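Local structure of periplasmic binding protein/LacI transcriptional regulator (Clostridium phytofermentans, 3BRS) at residues D20-L25 with V95-M100; T111-A116 with S143-D148; G117-A122 with C274-K279; D148-L153 with I167-S172. The protein probably binds a sugar between two alpha/beta lobes and delivers it to a membrane transporter, as periplasmic-type binding proteins related to the LacI regulators do. All coordinates share one frame; numbering follows the deposited sequence.

Contact 1: D20-L25 with V95-M100; sequences DFWSVL and VIDSGM
The carboxylate of D97 meets two aromatic rings of helix 20-36, one on each oxygen. D97 OD1 approaches the far end of the phenyl ring of F21, 3.5 Å from CZ, with ring and carboxylate planes 50° apart. D97 OD2 turns to the six-membered part of the W22 indole, 3.2 Å from CH2, and here the two planes stand nearly perpendicular, at 84°. Both approaches are oblique to the rings. The rings also pack on each other within the helix: CD1 of F21 sits 3.7 Å above the indole plane of W22 over its centre, while CD2 of W22 lies in the plane of the phenyl ring at its edge, a T-shaped (edge-to-face) pair in which the edge of F21 stands on the indole face. The D97 side chain reaches them because CG is anti to the backbone N (chi1 177°). The place is the carboxyl edge of the parallel sheet of the N-terminal lobe, where strand 92-96 ends and the first helix begins; in sugar-binding proteins of this fold the ligand cleft opens at such strand ends, and aromatic and acidic side chains there commonly line it, although no ligand is assigned to these residues here. Away from the carboxylate the contact is apolar: L25 and I96, side chains crossing at an angle, bring CD2 and CD1 to 4.1 Å. No hydrogen bond links the two segments. The indole NE1 of W22 is instead bonded to E48, and OD2 of D97 has K13 as a long, weak ion-pair partner.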
loop_
_atom_site.group_PDB
_atom_site.type_symbol
_atom_site.label_atom_id
_atom_site.label_comp_id
_atom_site.label_asym_id
_atom_site.label_seq_id
_atom_site.Cartn_x
_atom_site.Cartn_y
_atom_site.Cartn_z
ATOM N N ASP A 20 -6.632 6.507 5.388
ATOM C CA ASP A 20 -6.912 5.783 6.550
ATOM C C ASP A 20 -5.840 4.714 6.762
ATOM O O ASP A 20 -5.699 4.223 7.865
ATOM C CB ASP A 20 -8.342 5.244 6.498
ATOM C CG ASP A 20 -8.661 4.411 7.641
ATOM O OD1 ASP A 20 -8.037 3.345 7.778
ATOM O OD2 ASP A 20 -9.545 4.801 8.436
ATOM N N PHE A 21 -5.077 4.362 5.732
ATOM C CA PHE A 21 -3.919 3.475 5.920
ATOM C C PHE A 21 -2.789 4.209 6.658
ATOM O O PHE A 21 -2.272 3.707 7.637
ATOM C CB PHE A 21 -3.344 2.984 4.593
ATOM C CG PHE A 21 -2.252 1.963 4.750
ATOM C CD1 PHE A 21 -0.915 2.334 4.764
ATOM C CD2 PHE A 21 -2.562 0.601 4.853
ATOM C CE1 PHE A 21 0.098 1.372 4.952
ATOM C CE2 PHE A 21 -1.550 -0.343 4.998
ATOM C CZ PHE A 21 -0.223 0.058 5.017
ATOM N N TRP A 22 -2.362 5.348 6.123
ATOM C CA TRP A 22 -1.223 6.014 6.699
ATOM C C TRP A 22 -1.560 6.509 8.062
ATOM O O TRP A 22 -0.702 6.494 8.958
ATOM C CB TRP A 22 -0.579 7.114 5.778
ATOM C CG TRP A 22 0.012 6.416 4.526
ATOM C CD1 TRP A 22 -0.489 6.469 3.265
ATOM C CD2 TRP A 22 1.102 5.471 4.482
ATOM N NE1 TRP A 22 0.227 5.667 2.417
ATOM C CE2 TRP A 22 1.217 5.030 3.127
ATOM C CE3 TRP A 22 2.001 4.970 5.434
ATOM C CZ2 TRP A 22 2.190 4.109 2.704
ATOM C CZ3 TRP A 22 2.999 4.051 5.004
ATOM C CH2 TRP A 22 3.051 3.613 3.650
ATOM N N SER A 23 -2.803 6.914 8.259
ATOM C CA SER A 23 -3.209 7.433 9.582
ATOM C C SER A 23 -3.126 6.379 10.641
ATOM O O SER A 23 -2.711 6.672 11.716
ATOM C CB SER A 23 -4.628 8.025 9.575
ATOM O OG SER A 23 -4.693 9.115 8.667
ATOM N N VAL A 24 -3.634 5.193 10.381
ATOM C CA VAL A 24 -3.676 4.146 11.392
ATOM C C VAL A 24 -2.311 3.491 11.677
ATOM O O VAL A 24 -2.010 3.126 12.823
ATOM C CB VAL A 24 -4.720 3.139 10.984
ATOM C CG1 VAL A 24 -4.621 1.860 11.779
ATOM C CG2 VAL A 24 -6.136 3.779 11.143
ATOM N N LEU A 25 -1.459 3.403 10.632
ATOM C CA LEU A 25 -0.079 2.880 10.735
ATOM C C LEU A 25 0.647 3.747 11.734
ATOM O O LEU A 25 1.362 3.278 12.627
ATOM C CB LEU A 25 0.589 2.988 9.373
ATOM C CG LEU A 25 1.946 2.282 9.367
ATOM C CD1 LEU A 25 2.135 1.365 8.166
ATOM C CD2 LEU A 25 3.019 3.310 9.451
ATOM N N VAL A 95 11.830 -2.328 7.189
ATOM C CA VAL A 95 10.955 -1.923 6.096
ATOM C C VAL A 95 9.484 -2.179 6.486
ATOM O O VAL A 95 9.174 -3.242 6.931
ATOM C CB VAL A 95 11.326 -2.477 4.809
ATOM C CG1 VAL A 95 10.118 -2.369 3.865
ATOM C CG2 VAL A 95 12.563 -1.690 4.236
ATOM N N ILE A 96 8.624 -1.143 6.405
ATOM C CA ILE A 96 7.206 -1.319 6.671
ATOM C C ILE A 96 6.338 -1.109 5.363
ATOM O O ILE A 96 6.620 -0.241 4.529
ATOM C CB ILE A 96 6.778 -0.315 7.683
ATOM C CG1 ILE A 96 7.358 1.031 7.278
ATOM C CG2 ILE A 96 7.088 -0.805 9.147
ATOM C CD1 ILE A 96 6.596 2.222 7.893
ATOM N N ASP A 97 5.303 -1.912 5.173
ATOM C CA ASP A 97 4.432 -1.770 3.981
ATOM C C ASP A 97 5.060 -2.094 2.632
ATOM O O ASP A 97 4.550 -2.965 1.981
ATOM C CB ASP A 97 3.829 -0.372 3.973
ATOM C CG ASP A 97 2.960 -0.107 2.744
ATOM O OD1 ASP A 97 2.058 -0.893 2.489
ATOM O OD2 ASP A 97 3.162 0.869 2.027
ATOM N N SER A 98 6.196 -1.483 2.225
ATOM C CA SER A 98 6.561 -1.487 0.795
ATOM C C SER A 98 8.023 -1.639 0.662
ATOM O O SER A 98 8.740 -0.761 1.122
ATOM C CB SER A 98 6.154 -0.215 0.089
ATOM O OG SER A 98 6.068 -0.480 -1.317
ATOM N N GLY A 99 8.465 -2.778 0.110
ATOM C CA GLY A 99 9.910 -3.098 0.095
ATOM C C GLY A 99 10.713 -2.524 -1.072
ATOM O O GLY A 99 10.171 -1.843 -2.003
ATOM N N MET A 100 12.019 -2.772 -0.996
ATOM C CA MET A 100 12.979 -2.594 -2.105
ATOM C C MET A 100 13.395 -3.971 -2.792
ATOM O O MET A 100 13.293 -5.033 -2.215
ATOM C CB MET A 100 14.200 -1.892 -1.591
ATOM C CG MET A 100 13.845 -0.456 -1.016
ATOM S SD MET A 100 15.194 0.448 -0.208
ATOM C CE MET A 100 14.896 -0.343 1.329
#

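Contact 2: T111-A116 with S143-D148; sequences TDNIQA and SKTAMD
Three groups grip OD2 of D148: the ammonium of K144 and two water molecules that link the aspartate to N113. Each water donates to D148 OD2 over 2.6 Å. Water 1 accepts from the backbone N of N113, 2.7 Å away, and water 2 from the side-chain ND2 of N113 at 3.1 Å, so the aspartate reaches both the main chain and the amide of the same residue through solvent. K144, one turn earlier in the same helix, brings NZ to the syn lone pair of D148 OD2 in a salt bridge of 3.2 Å. With three donors about it, the oxygen would be expected to keep its negative charge. The segments are the first turns of helices 113-127 and 144-157, packed side by side at the amino ends that face the interlobe region in this periplasmic-binding-protein fold. Both starts are capped: D112 OD1 receives the N-H of Q115, from well above its carboxylate plane, and S143 OG receives that of A146. Besides the water-mediated link, the helices touch directly, CB of N113 lying 3.5 Å from CB of D148. I114 crosses the D148 side chain at a slant, its CG1 anti to the carbonyl carbon (chi1 -65°), which brings that atom to 3.7 Å from CB of D148, while its CA-H points at the D148 carbonyl oxygen. The methyl CG2 of T145 lies 3.7 Å from ND2 of N113, the two side chains running side by side in the same direction. The other end of the amide, OD1, is held by NE of R149.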
loop_
_atom_site.group_PDB
_atom_site.type_symbol
_atom_site.label_atom_id
_atom_site.label_comp_id
_atom_site.label_asym_id
_atom_site.label_seq_id
_atom_site.Cartn_x
_atom_site.Cartn_y
_atom_site.Cartn_z
ATOM N N THR A 111 1.846 -6.464 4.352
ATOM C CA THR A 111 0.822 -7.445 3.887
ATOM C C THR A 111 1.466 -8.337 2.836
ATOM O O THR A 111 2.371 -7.897 2.098
ATOM C CB THR A 111 -0.372 -6.636 3.242
ATOM O OG1 THR A 111 -0.758 -5.634 4.181
ATOM C CG2 THR A 111 -1.589 -7.479 2.922
ATOM N N ASP A 112 0.984 -9.564 2.694
ATOM C CA ASP A 112 1.215 -10.336 1.463
ATOM C C ASP A 112 0.367 -9.664 0.357
ATOM O O ASP A 112 -0.891 -9.868 0.270
ATOM C CB ASP A 112 0.855 -11.822 1.688
ATOM C CG ASP A 112 1.330 -12.748 0.543
ATOM O OD1 ASP A 112 1.662 -12.276 -0.559
ATOM O OD2 ASP A 112 1.362 -13.981 0.725
ATOM N N ASN A 113 1.032 -8.869 -0.498
ATOM C CA ASN A 113 0.304 -8.051 -1.542
ATOM C C ASN A 113 -0.076 -8.875 -2.742
ATOM O O ASN A 113 -1.166 -8.708 -3.379
ATOM C CB ASN A 113 0.999 -6.707 -1.836
ATOM C CG ASN A 113 0.911 -5.756 -0.623
ATOM O OD1 ASN A 113 -0.160 -5.231 -0.355
ATOM N ND2 ASN A 113 1.954 -5.670 0.177
ATOM N N ILE A 114 0.745 -9.894 -2.960
ATOM C CA ILE A 114 0.484 -10.829 -4.036
ATOM C C ILE A 114 -0.775 -11.557 -3.667
ATOM O O ILE A 114 -1.734 -11.593 -4.433
ATOM C CB ILE A 114 1.653 -11.742 -4.383
ATOM C CG1 ILE A 114 2.810 -10.910 -4.942
ATOM C CG2 ILE A 114 1.253 -12.648 -5.604
ATOM C CD1 ILE A 114 4.194 -11.597 -4.941
ATOM N N GLN A 115 -0.826 -12.145 -2.509
ATOM C CA GLN A 115 -2.079 -12.834 -2.145
ATOM C C GLN A 115 -3.270 -11.936 -2.041
ATOM O O GLN A 115 -4.357 -12.330 -2.414
ATOM C CB GLN A 115 -1.927 -13.668 -0.882
ATOM C CG GLN A 115 -1.183 -15.017 -1.096
ATOM C CD GLN A 115 -1.955 -16.078 -1.874
ATOM O OE1 GLN A 115 -3.199 -16.148 -1.854
ATOM N NE2 GLN A 115 -1.200 -16.944 -2.570
ATOM N N ALA A 116 -3.107 -10.705 -1.518
ATOM C CA ALA A 116 -4.212 -9.730 -1.666
ATOM C C ALA A 116 -4.764 -9.543 -3.126
ATOM O O ALA A 116 -5.982 -9.641 -3.298
ATOM C CB ALA A 116 -3.877 -8.415 -1.028
ATOM N N SER A 143 6.045 1.335 -7.026
ATOM C CA SER A 143 6.195 0.945 -5.654
ATOM C C SER A 143 5.988 -0.488 -5.650
ATOM O O SER A 143 5.210 -0.917 -6.391
ATOM C CB SER A 143 5.096 1.510 -4.771
ATOM O OG SER A 143 3.922 1.025 -5.253
ATOM N N LYS A 144 6.601 -1.222 -4.732
ATOM C CA LYS A 144 6.493 -2.636 -4.683
ATOM C C LYS A 144 5.083 -3.129 -4.303
ATOM O O LYS A 144 4.612 -4.183 -4.889
ATOM C CB LYS A 144 7.542 -3.157 -3.712
ATOM C CG LYS A 144 7.598 -4.638 -3.716
ATOM C CD LYS A 144 8.830 -5.044 -3.069
ATOM C CE LYS A 144 9.040 -6.503 -3.356
ATOM N NZ LYS A 144 8.127 -7.215 -2.454
ATOM N N THR A 145 4.363 -2.381 -3.461
ATOM C CA THR A 145 2.941 -2.789 -3.114
ATOM C C THR A 145 2.022 -2.688 -4.392
ATOM O O THR A 145 1.203 -3.580 -4.645
ATOM C CB THR A 145 2.337 -1.960 -2.011
ATOM O OG1 THR A 145 2.456 -0.545 -2.358
ATOM C CG2 THR A 145 3.031 -2.235 -0.779
ATOM N N ALA A 146 2.219 -1.686 -5.264
ATOM C CA ALA A 146 1.407 -1.650 -6.539
ATOM C C ALA A 146 1.705 -2.836 -7.431
ATOM O O ALA A 146 0.794 -3.419 -8.011
ATOM C CB ALA A 146 1.678 -0.376 -7.392
ATOM N N MET A 147 3.014 -3.107 -7.627
ATOM C CA MET A 147 3.475 -4.226 -8.432
ATOM C C MET A 147 2.954 -5.518 -7.951
ATOM O O MET A 147 2.610 -6.332 -8.762
ATOM C CB MET A 147 5.029 -4.302 -8.481
ATOM C CG MET A 147 5.793 -2.916 -8.685
ATOM S SD MET A 147 7.656 -2.802 -8.681
ATOM C CE MET A 147 8.008 -4.418 -9.300
ATOM N N ASP A 148 3.014 -5.780 -6.643
ATOM C CA ASP A 148 2.621 -7.093 -6.097
ATOM C C ASP A 148 1.094 -7.298 -6.247
ATOM O O ASP A 148 0.632 -8.335 -6.599
ATOM C CB ASP A 148 3.036 -7.281 -4.598
ATOM C CG ASP A 148 4.554 -7.530 -4.391
ATOM O OD1 ASP A 148 5.314 -7.605 -5.368
ATOM O OD2 ASP A 148 5.004 -7.611 -3.227
HETATM O O HOH W 1 3.500 -8.843 -1.487
HETATM O O HOH W 2 4.647 -5.804 -1.324
#

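Contact 3: G117-A122 with C274-K279; sequences GIRIGA and CALITK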
loop_
_atom_site.group_PDB
_atom_site.type_symbol
_atom_site.label_atom_id
_atom_site.label_comp_id
_atom_site.label_asym_id
_atom_site.label_seq_id
_atom_site.Cartn_x
_atom_site.Cartn_y
_atom_site.Cartn_z
ATOM N N GLY A 117 -3.913 -9.270 -4.150
ATOM C CA GLY A 117 -4.441 -9.100 -5.453
ATOM C C GLY A 117 -4.995 -10.414 -5.990
ATOM O O GLY A 117 -5.927 -10.412 -6.748
ATOM N N ILE A 118 -4.324 -11.538 -5.704
ATOM C CA ILE A 118 -4.899 -12.849 -6.014
ATOM C C ILE A 118 -6.303 -13.032 -5.451
ATOM O O ILE A 118 -7.177 -13.631 -6.158
ATOM C CB ILE A 118 -3.981 -14.054 -5.470
ATOM C CG1 ILE A 118 -2.608 -14.048 -6.162
ATOM C CG2 ILE A 118 -4.670 -15.405 -5.694
ATOM C CD1 ILE A 118 -1.728 -15.236 -5.806
ATOM N N ARG A 119 -6.585 -12.631 -4.204
ATOM C CA ARG A 119 -7.961 -12.958 -3.714
ATOM C C ARG A 119 -8.950 -12.019 -4.395
ATOM O O ARG A 119 -10.023 -12.418 -4.836
ATOM C CB ARG A 119 -8.124 -12.814 -2.209
ATOM C CG ARG A 119 -7.376 -13.849 -1.381
ATOM C CD ARG A 119 -6.855 -13.230 -0.119
ATOM N NE ARG A 119 -7.556 -13.433 1.177
ATOM C CZ ARG A 119 -8.714 -14.088 1.413
ATOM N NH1 ARG A 119 -9.424 -14.678 0.437
ATOM N NH2 ARG A 119 -9.213 -14.120 2.653
ATOM N N ILE A 120 -8.568 -10.779 -4.583
ATOM C CA ILE A 120 -9.465 -9.860 -5.324
ATOM C C ILE A 120 -9.548 -10.301 -6.856
ATOM O O ILE A 120 -10.635 -10.196 -7.480
ATOM C CB ILE A 120 -9.090 -8.363 -4.883
ATOM C CG1 ILE A 120 -10.138 -7.664 -3.996
ATOM C CG2 ILE A 120 -8.174 -7.599 -5.848
ATOM C CD1 ILE A 120 -11.542 -7.595 -4.485
ATOM N N GLY A 121 -8.451 -10.867 -7.429
ATOM C CA GLY A 121 -8.527 -11.413 -8.796
ATOM C C GLY A 121 -9.585 -12.481 -8.898
ATOM O O GLY A 121 -10.338 -12.562 -9.880
ATOM N N ALA A 122 -9.640 -13.336 -7.878
ATOM C CA ALA A 122 -10.569 -14.485 -7.900
ATOM C C ALA A 122 -11.987 -14.037 -7.737
ATOM O O ALA A 122 -12.872 -14.591 -8.372
ATOM C CB ALA A 122 -10.217 -15.572 -6.908
ATOM N N CYS A 274 -4.373 -9.831 6.111
ATOM C CA CYS A 274 -5.482 -9.034 5.481
ATOM C C CYS A 274 -6.739 -9.918 5.408
ATOM O O CYS A 274 -6.625 -11.098 5.664
ATOM C CB CYS A 274 -5.061 -8.531 4.090
ATOM S SG CYS A 274 -4.885 -9.911 3.010
ATOM N N ALA A 275 -7.926 -9.352 5.179
ATOM C CA ALA A 275 -9.160 -10.132 5.027
ATOM C C ALA A 275 -9.982 -9.694 3.815
ATOM O O ALA A 275 -9.973 -8.543 3.448
ATOM C CB ALA A 275 -10.025 -10.082 6.300
ATOM N N LEU A 276 -10.693 -10.631 3.218
ATOM C CA LEU A 276 -11.613 -10.347 2.121
ATOM C C LEU A 276 -13.068 -10.368 2.659
ATOM O O LEU A 276 -13.526 -11.414 3.152
ATOM C CB LEU A 276 -11.506 -11.411 1.035
ATOM C CG LEU A 276 -12.482 -11.343 -0.158
ATOM C CD1 LEU A 276 -12.138 -10.197 -1.079
ATOM C CD2 LEU A 276 -12.426 -12.584 -0.992
ATOM N N ILE A 277 -13.766 -9.230 2.471
ATOM C CA ILE A 277 -15.146 -9.070 2.771
ATOM C C ILE A 277 -15.944 -8.812 1.502
ATOM O O ILE A 277 -15.517 -8.118 0.621
ATOM C CB ILE A 277 -15.390 -7.871 3.710
ATOM C CG1 ILE A 277 -14.121 -7.438 4.416
ATOM C CG2 ILE A 277 -16.429 -8.293 4.779
ATOM C CD1 ILE A 277 -14.403 -6.519 5.578
ATOM N N THR A 278 -17.183 -9.256 1.473
ATOM C CA THR A 278 -17.847 -9.465 0.217
ATOM C C THR A 278 -19.304 -9.140 0.499
ATOM O O THR A 278 -19.796 -9.463 1.589
ATOM C CB THR A 278 -17.627 -11.015 -0.134
ATOM O OG1 THR A 278 -16.672 -11.135 -1.208
ATOM C CG2 THR A 278 -18.846 -11.709 -0.451
ATOM N N LYS A 279 -19.945 -8.452 -0.448
ATOM C CA LYS A 279 -21.317 -8.073 -0.344
ATOM C C LYS A 279 -22.134 -9.073 -1.132
ATOM O O LYS A 279 -21.887 -9.290 -2.316
ATOM C CB LYS A 279 -21.515 -6.683 -0.894
ATOM C CG LYS A 279 -22.932 -6.314 -1.149
ATOM C CD LYS A 279 -23.176 -4.861 -0.824
ATOM C CE LYS A 279 -24.654 -4.549 -0.990
ATOM N NZ LYS A 279 -25.068 -3.466 -0.065
#
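R119 leaves its helix with CG anti to the carbonyl carbon (chi1 -69°) and then bends at chi2 and chi3, which folds the guanidinium over towards the strand; L276 answers with CG anti to its own backbone N (chi1 175°). The meeting joins helix 113-127 to strand 275-278, the antiparallel edge strand of the otherwise parallel sheet in the C-terminal lobe, an alpha/beta layer of the periplasmic-binding-protein fold in which helices cover the sheet. CB of L276 lies over one face of the R119 guanidinium, 3.7 Å above its plane and displaced towards the rim. The flat cation is therefore laid against aliphatic carbon, with CZ of R119 3.9 Å from CB of L276 and NH1 at the same distance from the CD2 methyl, as the two side chains cross at a slant. NH2 of R119 comes to 3.8 Å from the backbone N of L276, a van der Waals approach between two donors. No hydrogen bond spans the segments, and the arginine contributes here through the flat surface of its polar end. I120, one residue further along the helix, continues the apolar side of the contact and passes deeper, against V242, V221 and I223 of the neighbouring strands 240-243 and 219-224. L276 also touches V242, so the leucine meets both the helix and the adjacent strand 240-243, to which A275 and I277 on its flanks are joined by backbone hydrogen bonds with V243 and M241. The inner end of the contact is a meeting of methyl groups, CD1 of I120 lying 4.3 Å from CD1 of L276.

Contact 4: D148-L153 with I167-S172; sequences DREEGL and IYYCDS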
loop_
_atom_site.group_PDB
_atom_site.type_symbol
_atom_site.label_atom_id
_atom_site.label_comp_id
_atom_site.label_asym_id
_atom_site.label_seq_id
_atom_site.Cartn_x
_atom_site.Cartn_y
_atom_site.Cartn_z
ATOM N N ASP A 148 3.014 -5.780 -6.643
ATOM C CA ASP A 148 2.621 -7.093 -6.097
ATOM C C ASP A 148 1.094 -7.298 -6.247
ATOM O O ASP A 148 0.632 -8.335 -6.599
ATOM C CB ASP A 148 3.036 -7.281 -4.598
ATOM C CG ASP A 148 4.554 -7.530 -4.391
ATOM O OD1 ASP A 148 5.314 -7.605 -5.368
ATOM O OD2 ASP A 148 5.004 -7.611 -3.227
ATOM N N ARG A 149 0.334 -6.252 -6.008
ATOM C CA ARG A 149 -1.124 -6.206 -6.184
ATOM C C ARG A 149 -1.628 -6.482 -7.594
ATOM O O ARG A 149 -2.592 -7.279 -7.771
ATOM C CB ARG A 149 -1.655 -4.884 -5.653
ATOM C CG ARG A 149 -1.640 -4.914 -4.087
ATOM C CD ARG A 149 -2.154 -3.667 -3.469
ATOM N NE ARG A 149 -1.609 -3.551 -2.124
ATOM C CZ ARG A 149 -1.703 -2.429 -1.401
ATOM N NH1 ARG A 149 -2.375 -1.325 -1.876
ATOM N NH2 ARG A 149 -1.108 -2.402 -0.217
ATOM N N GLU A 150 -0.953 -5.880 -8.595
ATOM C CA GLU A 150 -1.343 -6.031 -9.979
ATOM C C GLU A 150 -0.946 -7.458 -10.477
ATOM O O GLU A 150 -1.677 -8.072 -11.213
ATOM C CB GLU A 150 -0.668 -4.938 -10.835
ATOM C CG GLU A 150 -0.846 -5.146 -12.341
ATOM C CD GLU A 150 -0.119 -4.062 -13.063
ATOM O OE1 GLU A 150 -0.076 -2.942 -12.491
ATOM O OE2 GLU A 150 0.436 -4.285 -14.143
ATOM N N GLU A 151 0.214 -7.937 -10.060
ATOM C CA GLU A 151 0.667 -9.340 -10.302
ATOM C C GLU A 151 -0.229 -10.355 -9.706
ATOM O O GLU A 151 -0.733 -11.288 -10.413
ATOM C CB GLU A 151 2.074 -9.514 -9.707
ATOM C CG GLU A 151 2.711 -10.904 -9.917
ATOM C CD GLU A 151 3.975 -11.113 -9.031
ATOM O OE1 GLU A 151 4.686 -10.081 -8.723
ATOM O OE2 GLU A 151 4.274 -12.296 -8.665
ATOM N N GLY A 152 -0.514 -10.174 -8.414
ATOM C CA GLY A 152 -1.599 -10.938 -7.738
ATOM C C GLY A 152 -2.865 -10.949 -8.483
ATOM O O GLY A 152 -3.399 -12.000 -8.764
ATOM N N LEU A 153 -3.408 -9.760 -8.776
ATOM C CA LEU A 153 -4.624 -9.638 -9.547
ATOM C C LEU A 153 -4.742 -10.549 -10.791
ATOM O O LEU A 153 -5.741 -11.196 -10.957
ATOM C CB LEU A 153 -4.816 -8.182 -9.979
ATOM C CG LEU A 153 -6.128 -7.794 -10.753
ATOM C CD1 LEU A 153 -7.387 -8.007 -9.908
ATOM C CD2 LEU A 153 -6.050 -6.334 -11.204
ATOM N N ILE A 167 -5.071 -0.621 -17.625
ATOM C CA ILE A 167 -4.589 -0.246 -16.291
ATOM C C ILE A 167 -4.148 1.165 -16.242
ATOM O O ILE A 167 -3.221 1.551 -16.960
ATOM C CB ILE A 167 -3.469 -1.139 -15.694
ATOM C CG1 ILE A 167 -3.847 -2.606 -15.910
ATOM C CG2 ILE A 167 -3.356 -0.824 -14.174
ATOM C CD1 ILE A 167 -3.043 -3.646 -15.203
ATOM N N TYR A 168 -4.808 1.932 -15.413
ATOM C CA TYR A 168 -4.508 3.410 -15.266
ATOM C C TYR A 168 -3.793 3.629 -13.927
ATOM O O TYR A 168 -4.259 3.111 -12.886
ATOM C CB TYR A 168 -5.800 4.234 -15.341
ATOM C CG TYR A 168 -5.596 5.729 -15.224
ATOM C CD1 TYR A 168 -5.585 6.348 -13.969
ATOM C CD2 TYR A 168 -5.379 6.539 -16.352
ATOM C CE1 TYR A 168 -5.356 7.716 -13.808
ATOM C CE2 TYR A 168 -5.138 7.968 -16.194
ATOM C CZ TYR A 168 -5.120 8.538 -14.921
ATOM O OH TYR A 168 -4.912 9.962 -14.717
ATOM N N TYR A 169 -2.724 4.433 -13.918
ATOM C CA TYR A 169 -1.938 4.682 -12.668
ATOM C C TYR A 169 -2.247 6.095 -12.209
ATOM O O TYR A 169 -1.804 7.036 -12.848
ATOM C CB TYR A 169 -0.391 4.461 -12.942
ATOM C CG TYR A 169 -0.109 2.976 -13.382
ATOM C CD1 TYR A 169 0.200 1.968 -12.430
ATOM C CD2 TYR A 169 -0.215 2.597 -14.733
ATOM C CE1 TYR A 169 0.421 0.648 -12.853
ATOM C CE2 TYR A 169 -0.000 1.276 -15.144
ATOM C CZ TYR A 169 0.324 0.303 -14.168
ATOM O OH TYR A 169 0.526 -1.046 -14.536
ATOM N N CYS A 170 -3.022 6.217 -11.120
ATOM C CA CYS A 170 -3.392 7.453 -10.480
ATOM C C CYS A 170 -2.374 8.049 -9.600
ATOM O O CYS A 170 -2.586 9.217 -9.102
ATOM C CB CYS A 170 -4.701 7.254 -9.639
ATOM S SG CYS A 170 -4.522 6.483 -7.960
ATOM N N ASP A 171 -1.280 7.342 -9.357
ATOM C CA ASP A 171 -0.197 7.795 -8.400
ATOM C C ASP A 171 -0.756 8.196 -7.059
ATOM O O ASP A 171 -0.241 9.100 -6.438
ATOM C CB ASP A 171 0.537 9.020 -8.934
ATOM C CG ASP A 171 1.334 8.709 -10.212
ATOM O OD1 ASP A 171 2.253 7.854 -10.072
ATOM O OD2 ASP A 171 1.058 9.294 -11.304
ATOM N N SER A 172 -1.724 7.458 -6.526
ATOM C CA SER A 172 -2.277 7.780 -5.174
ATOM C C SER A 172 -2.777 9.172 -5.078
ATOM O O SER A 172 -2.590 9.869 -4.092
ATOM C CB SER A 172 -1.256 7.458 -4.054
ATOM O OG SER A 172 -0.827 6.066 -4.223
#
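At the edge of the Y169 ring, close to its plane, stands OE1 of E150; the two side chains cross at about a right angle, and the carboxylate is turned 45° from the ring. Y169 OH donates to E150 OE1 over 2.9 Å, meeting it on the syn side and 21° out of the carboxylate plane. The methyl end of I167 packs against the same carboxylate: its CD1 is 3.6 Å from CD of E150 and 3.7 Å from OE2, so the isoleucine lies against the carboxylate carbon and one oxygen while the tyrosine hydroxyl binds the other. E150 spans the distance as an extended chain with CG anti to the backbone N (chi1 171°). Its second oxygen, OE2, forms a salt bridge with K154, one turn on in the helix, whose ammonium probably favours the ionised glutamate; the tyrosine oxygen also has a weak hydrogen bond with K141. The contact lies at the surface of a beta-alpha-beta unit, where helix 144-157 is linked to the edge strand 164-169 that follows it. Strand 133-138 runs beside that strand in the sheet, and its V136 and S138 touch I167 and Y169.

Contact 1 belongs to the N-terminal lobe, at the end of its parallel sheet; contacts 2, 3 and 4 cluster in the other lobe. Contacts 1 and 2, with centres about 12 Å apart, meet where the lobes face each other, D97 and S98 touching T145, consistent with the ligand cleft of this fold. Contacts 2 and 3 use successive turns of helix 113-127; contacts 2 and 4 share D148 on helix 144-157. Contacts 3 and 4 join these helices to the two outermost strands of one sheet, and the helices pack together there, I118 against G152 and G121 against L153. Along the chain, contact 1 closes first, contacts 2 and 3 interlace, and contact 4 is nested within contact 3.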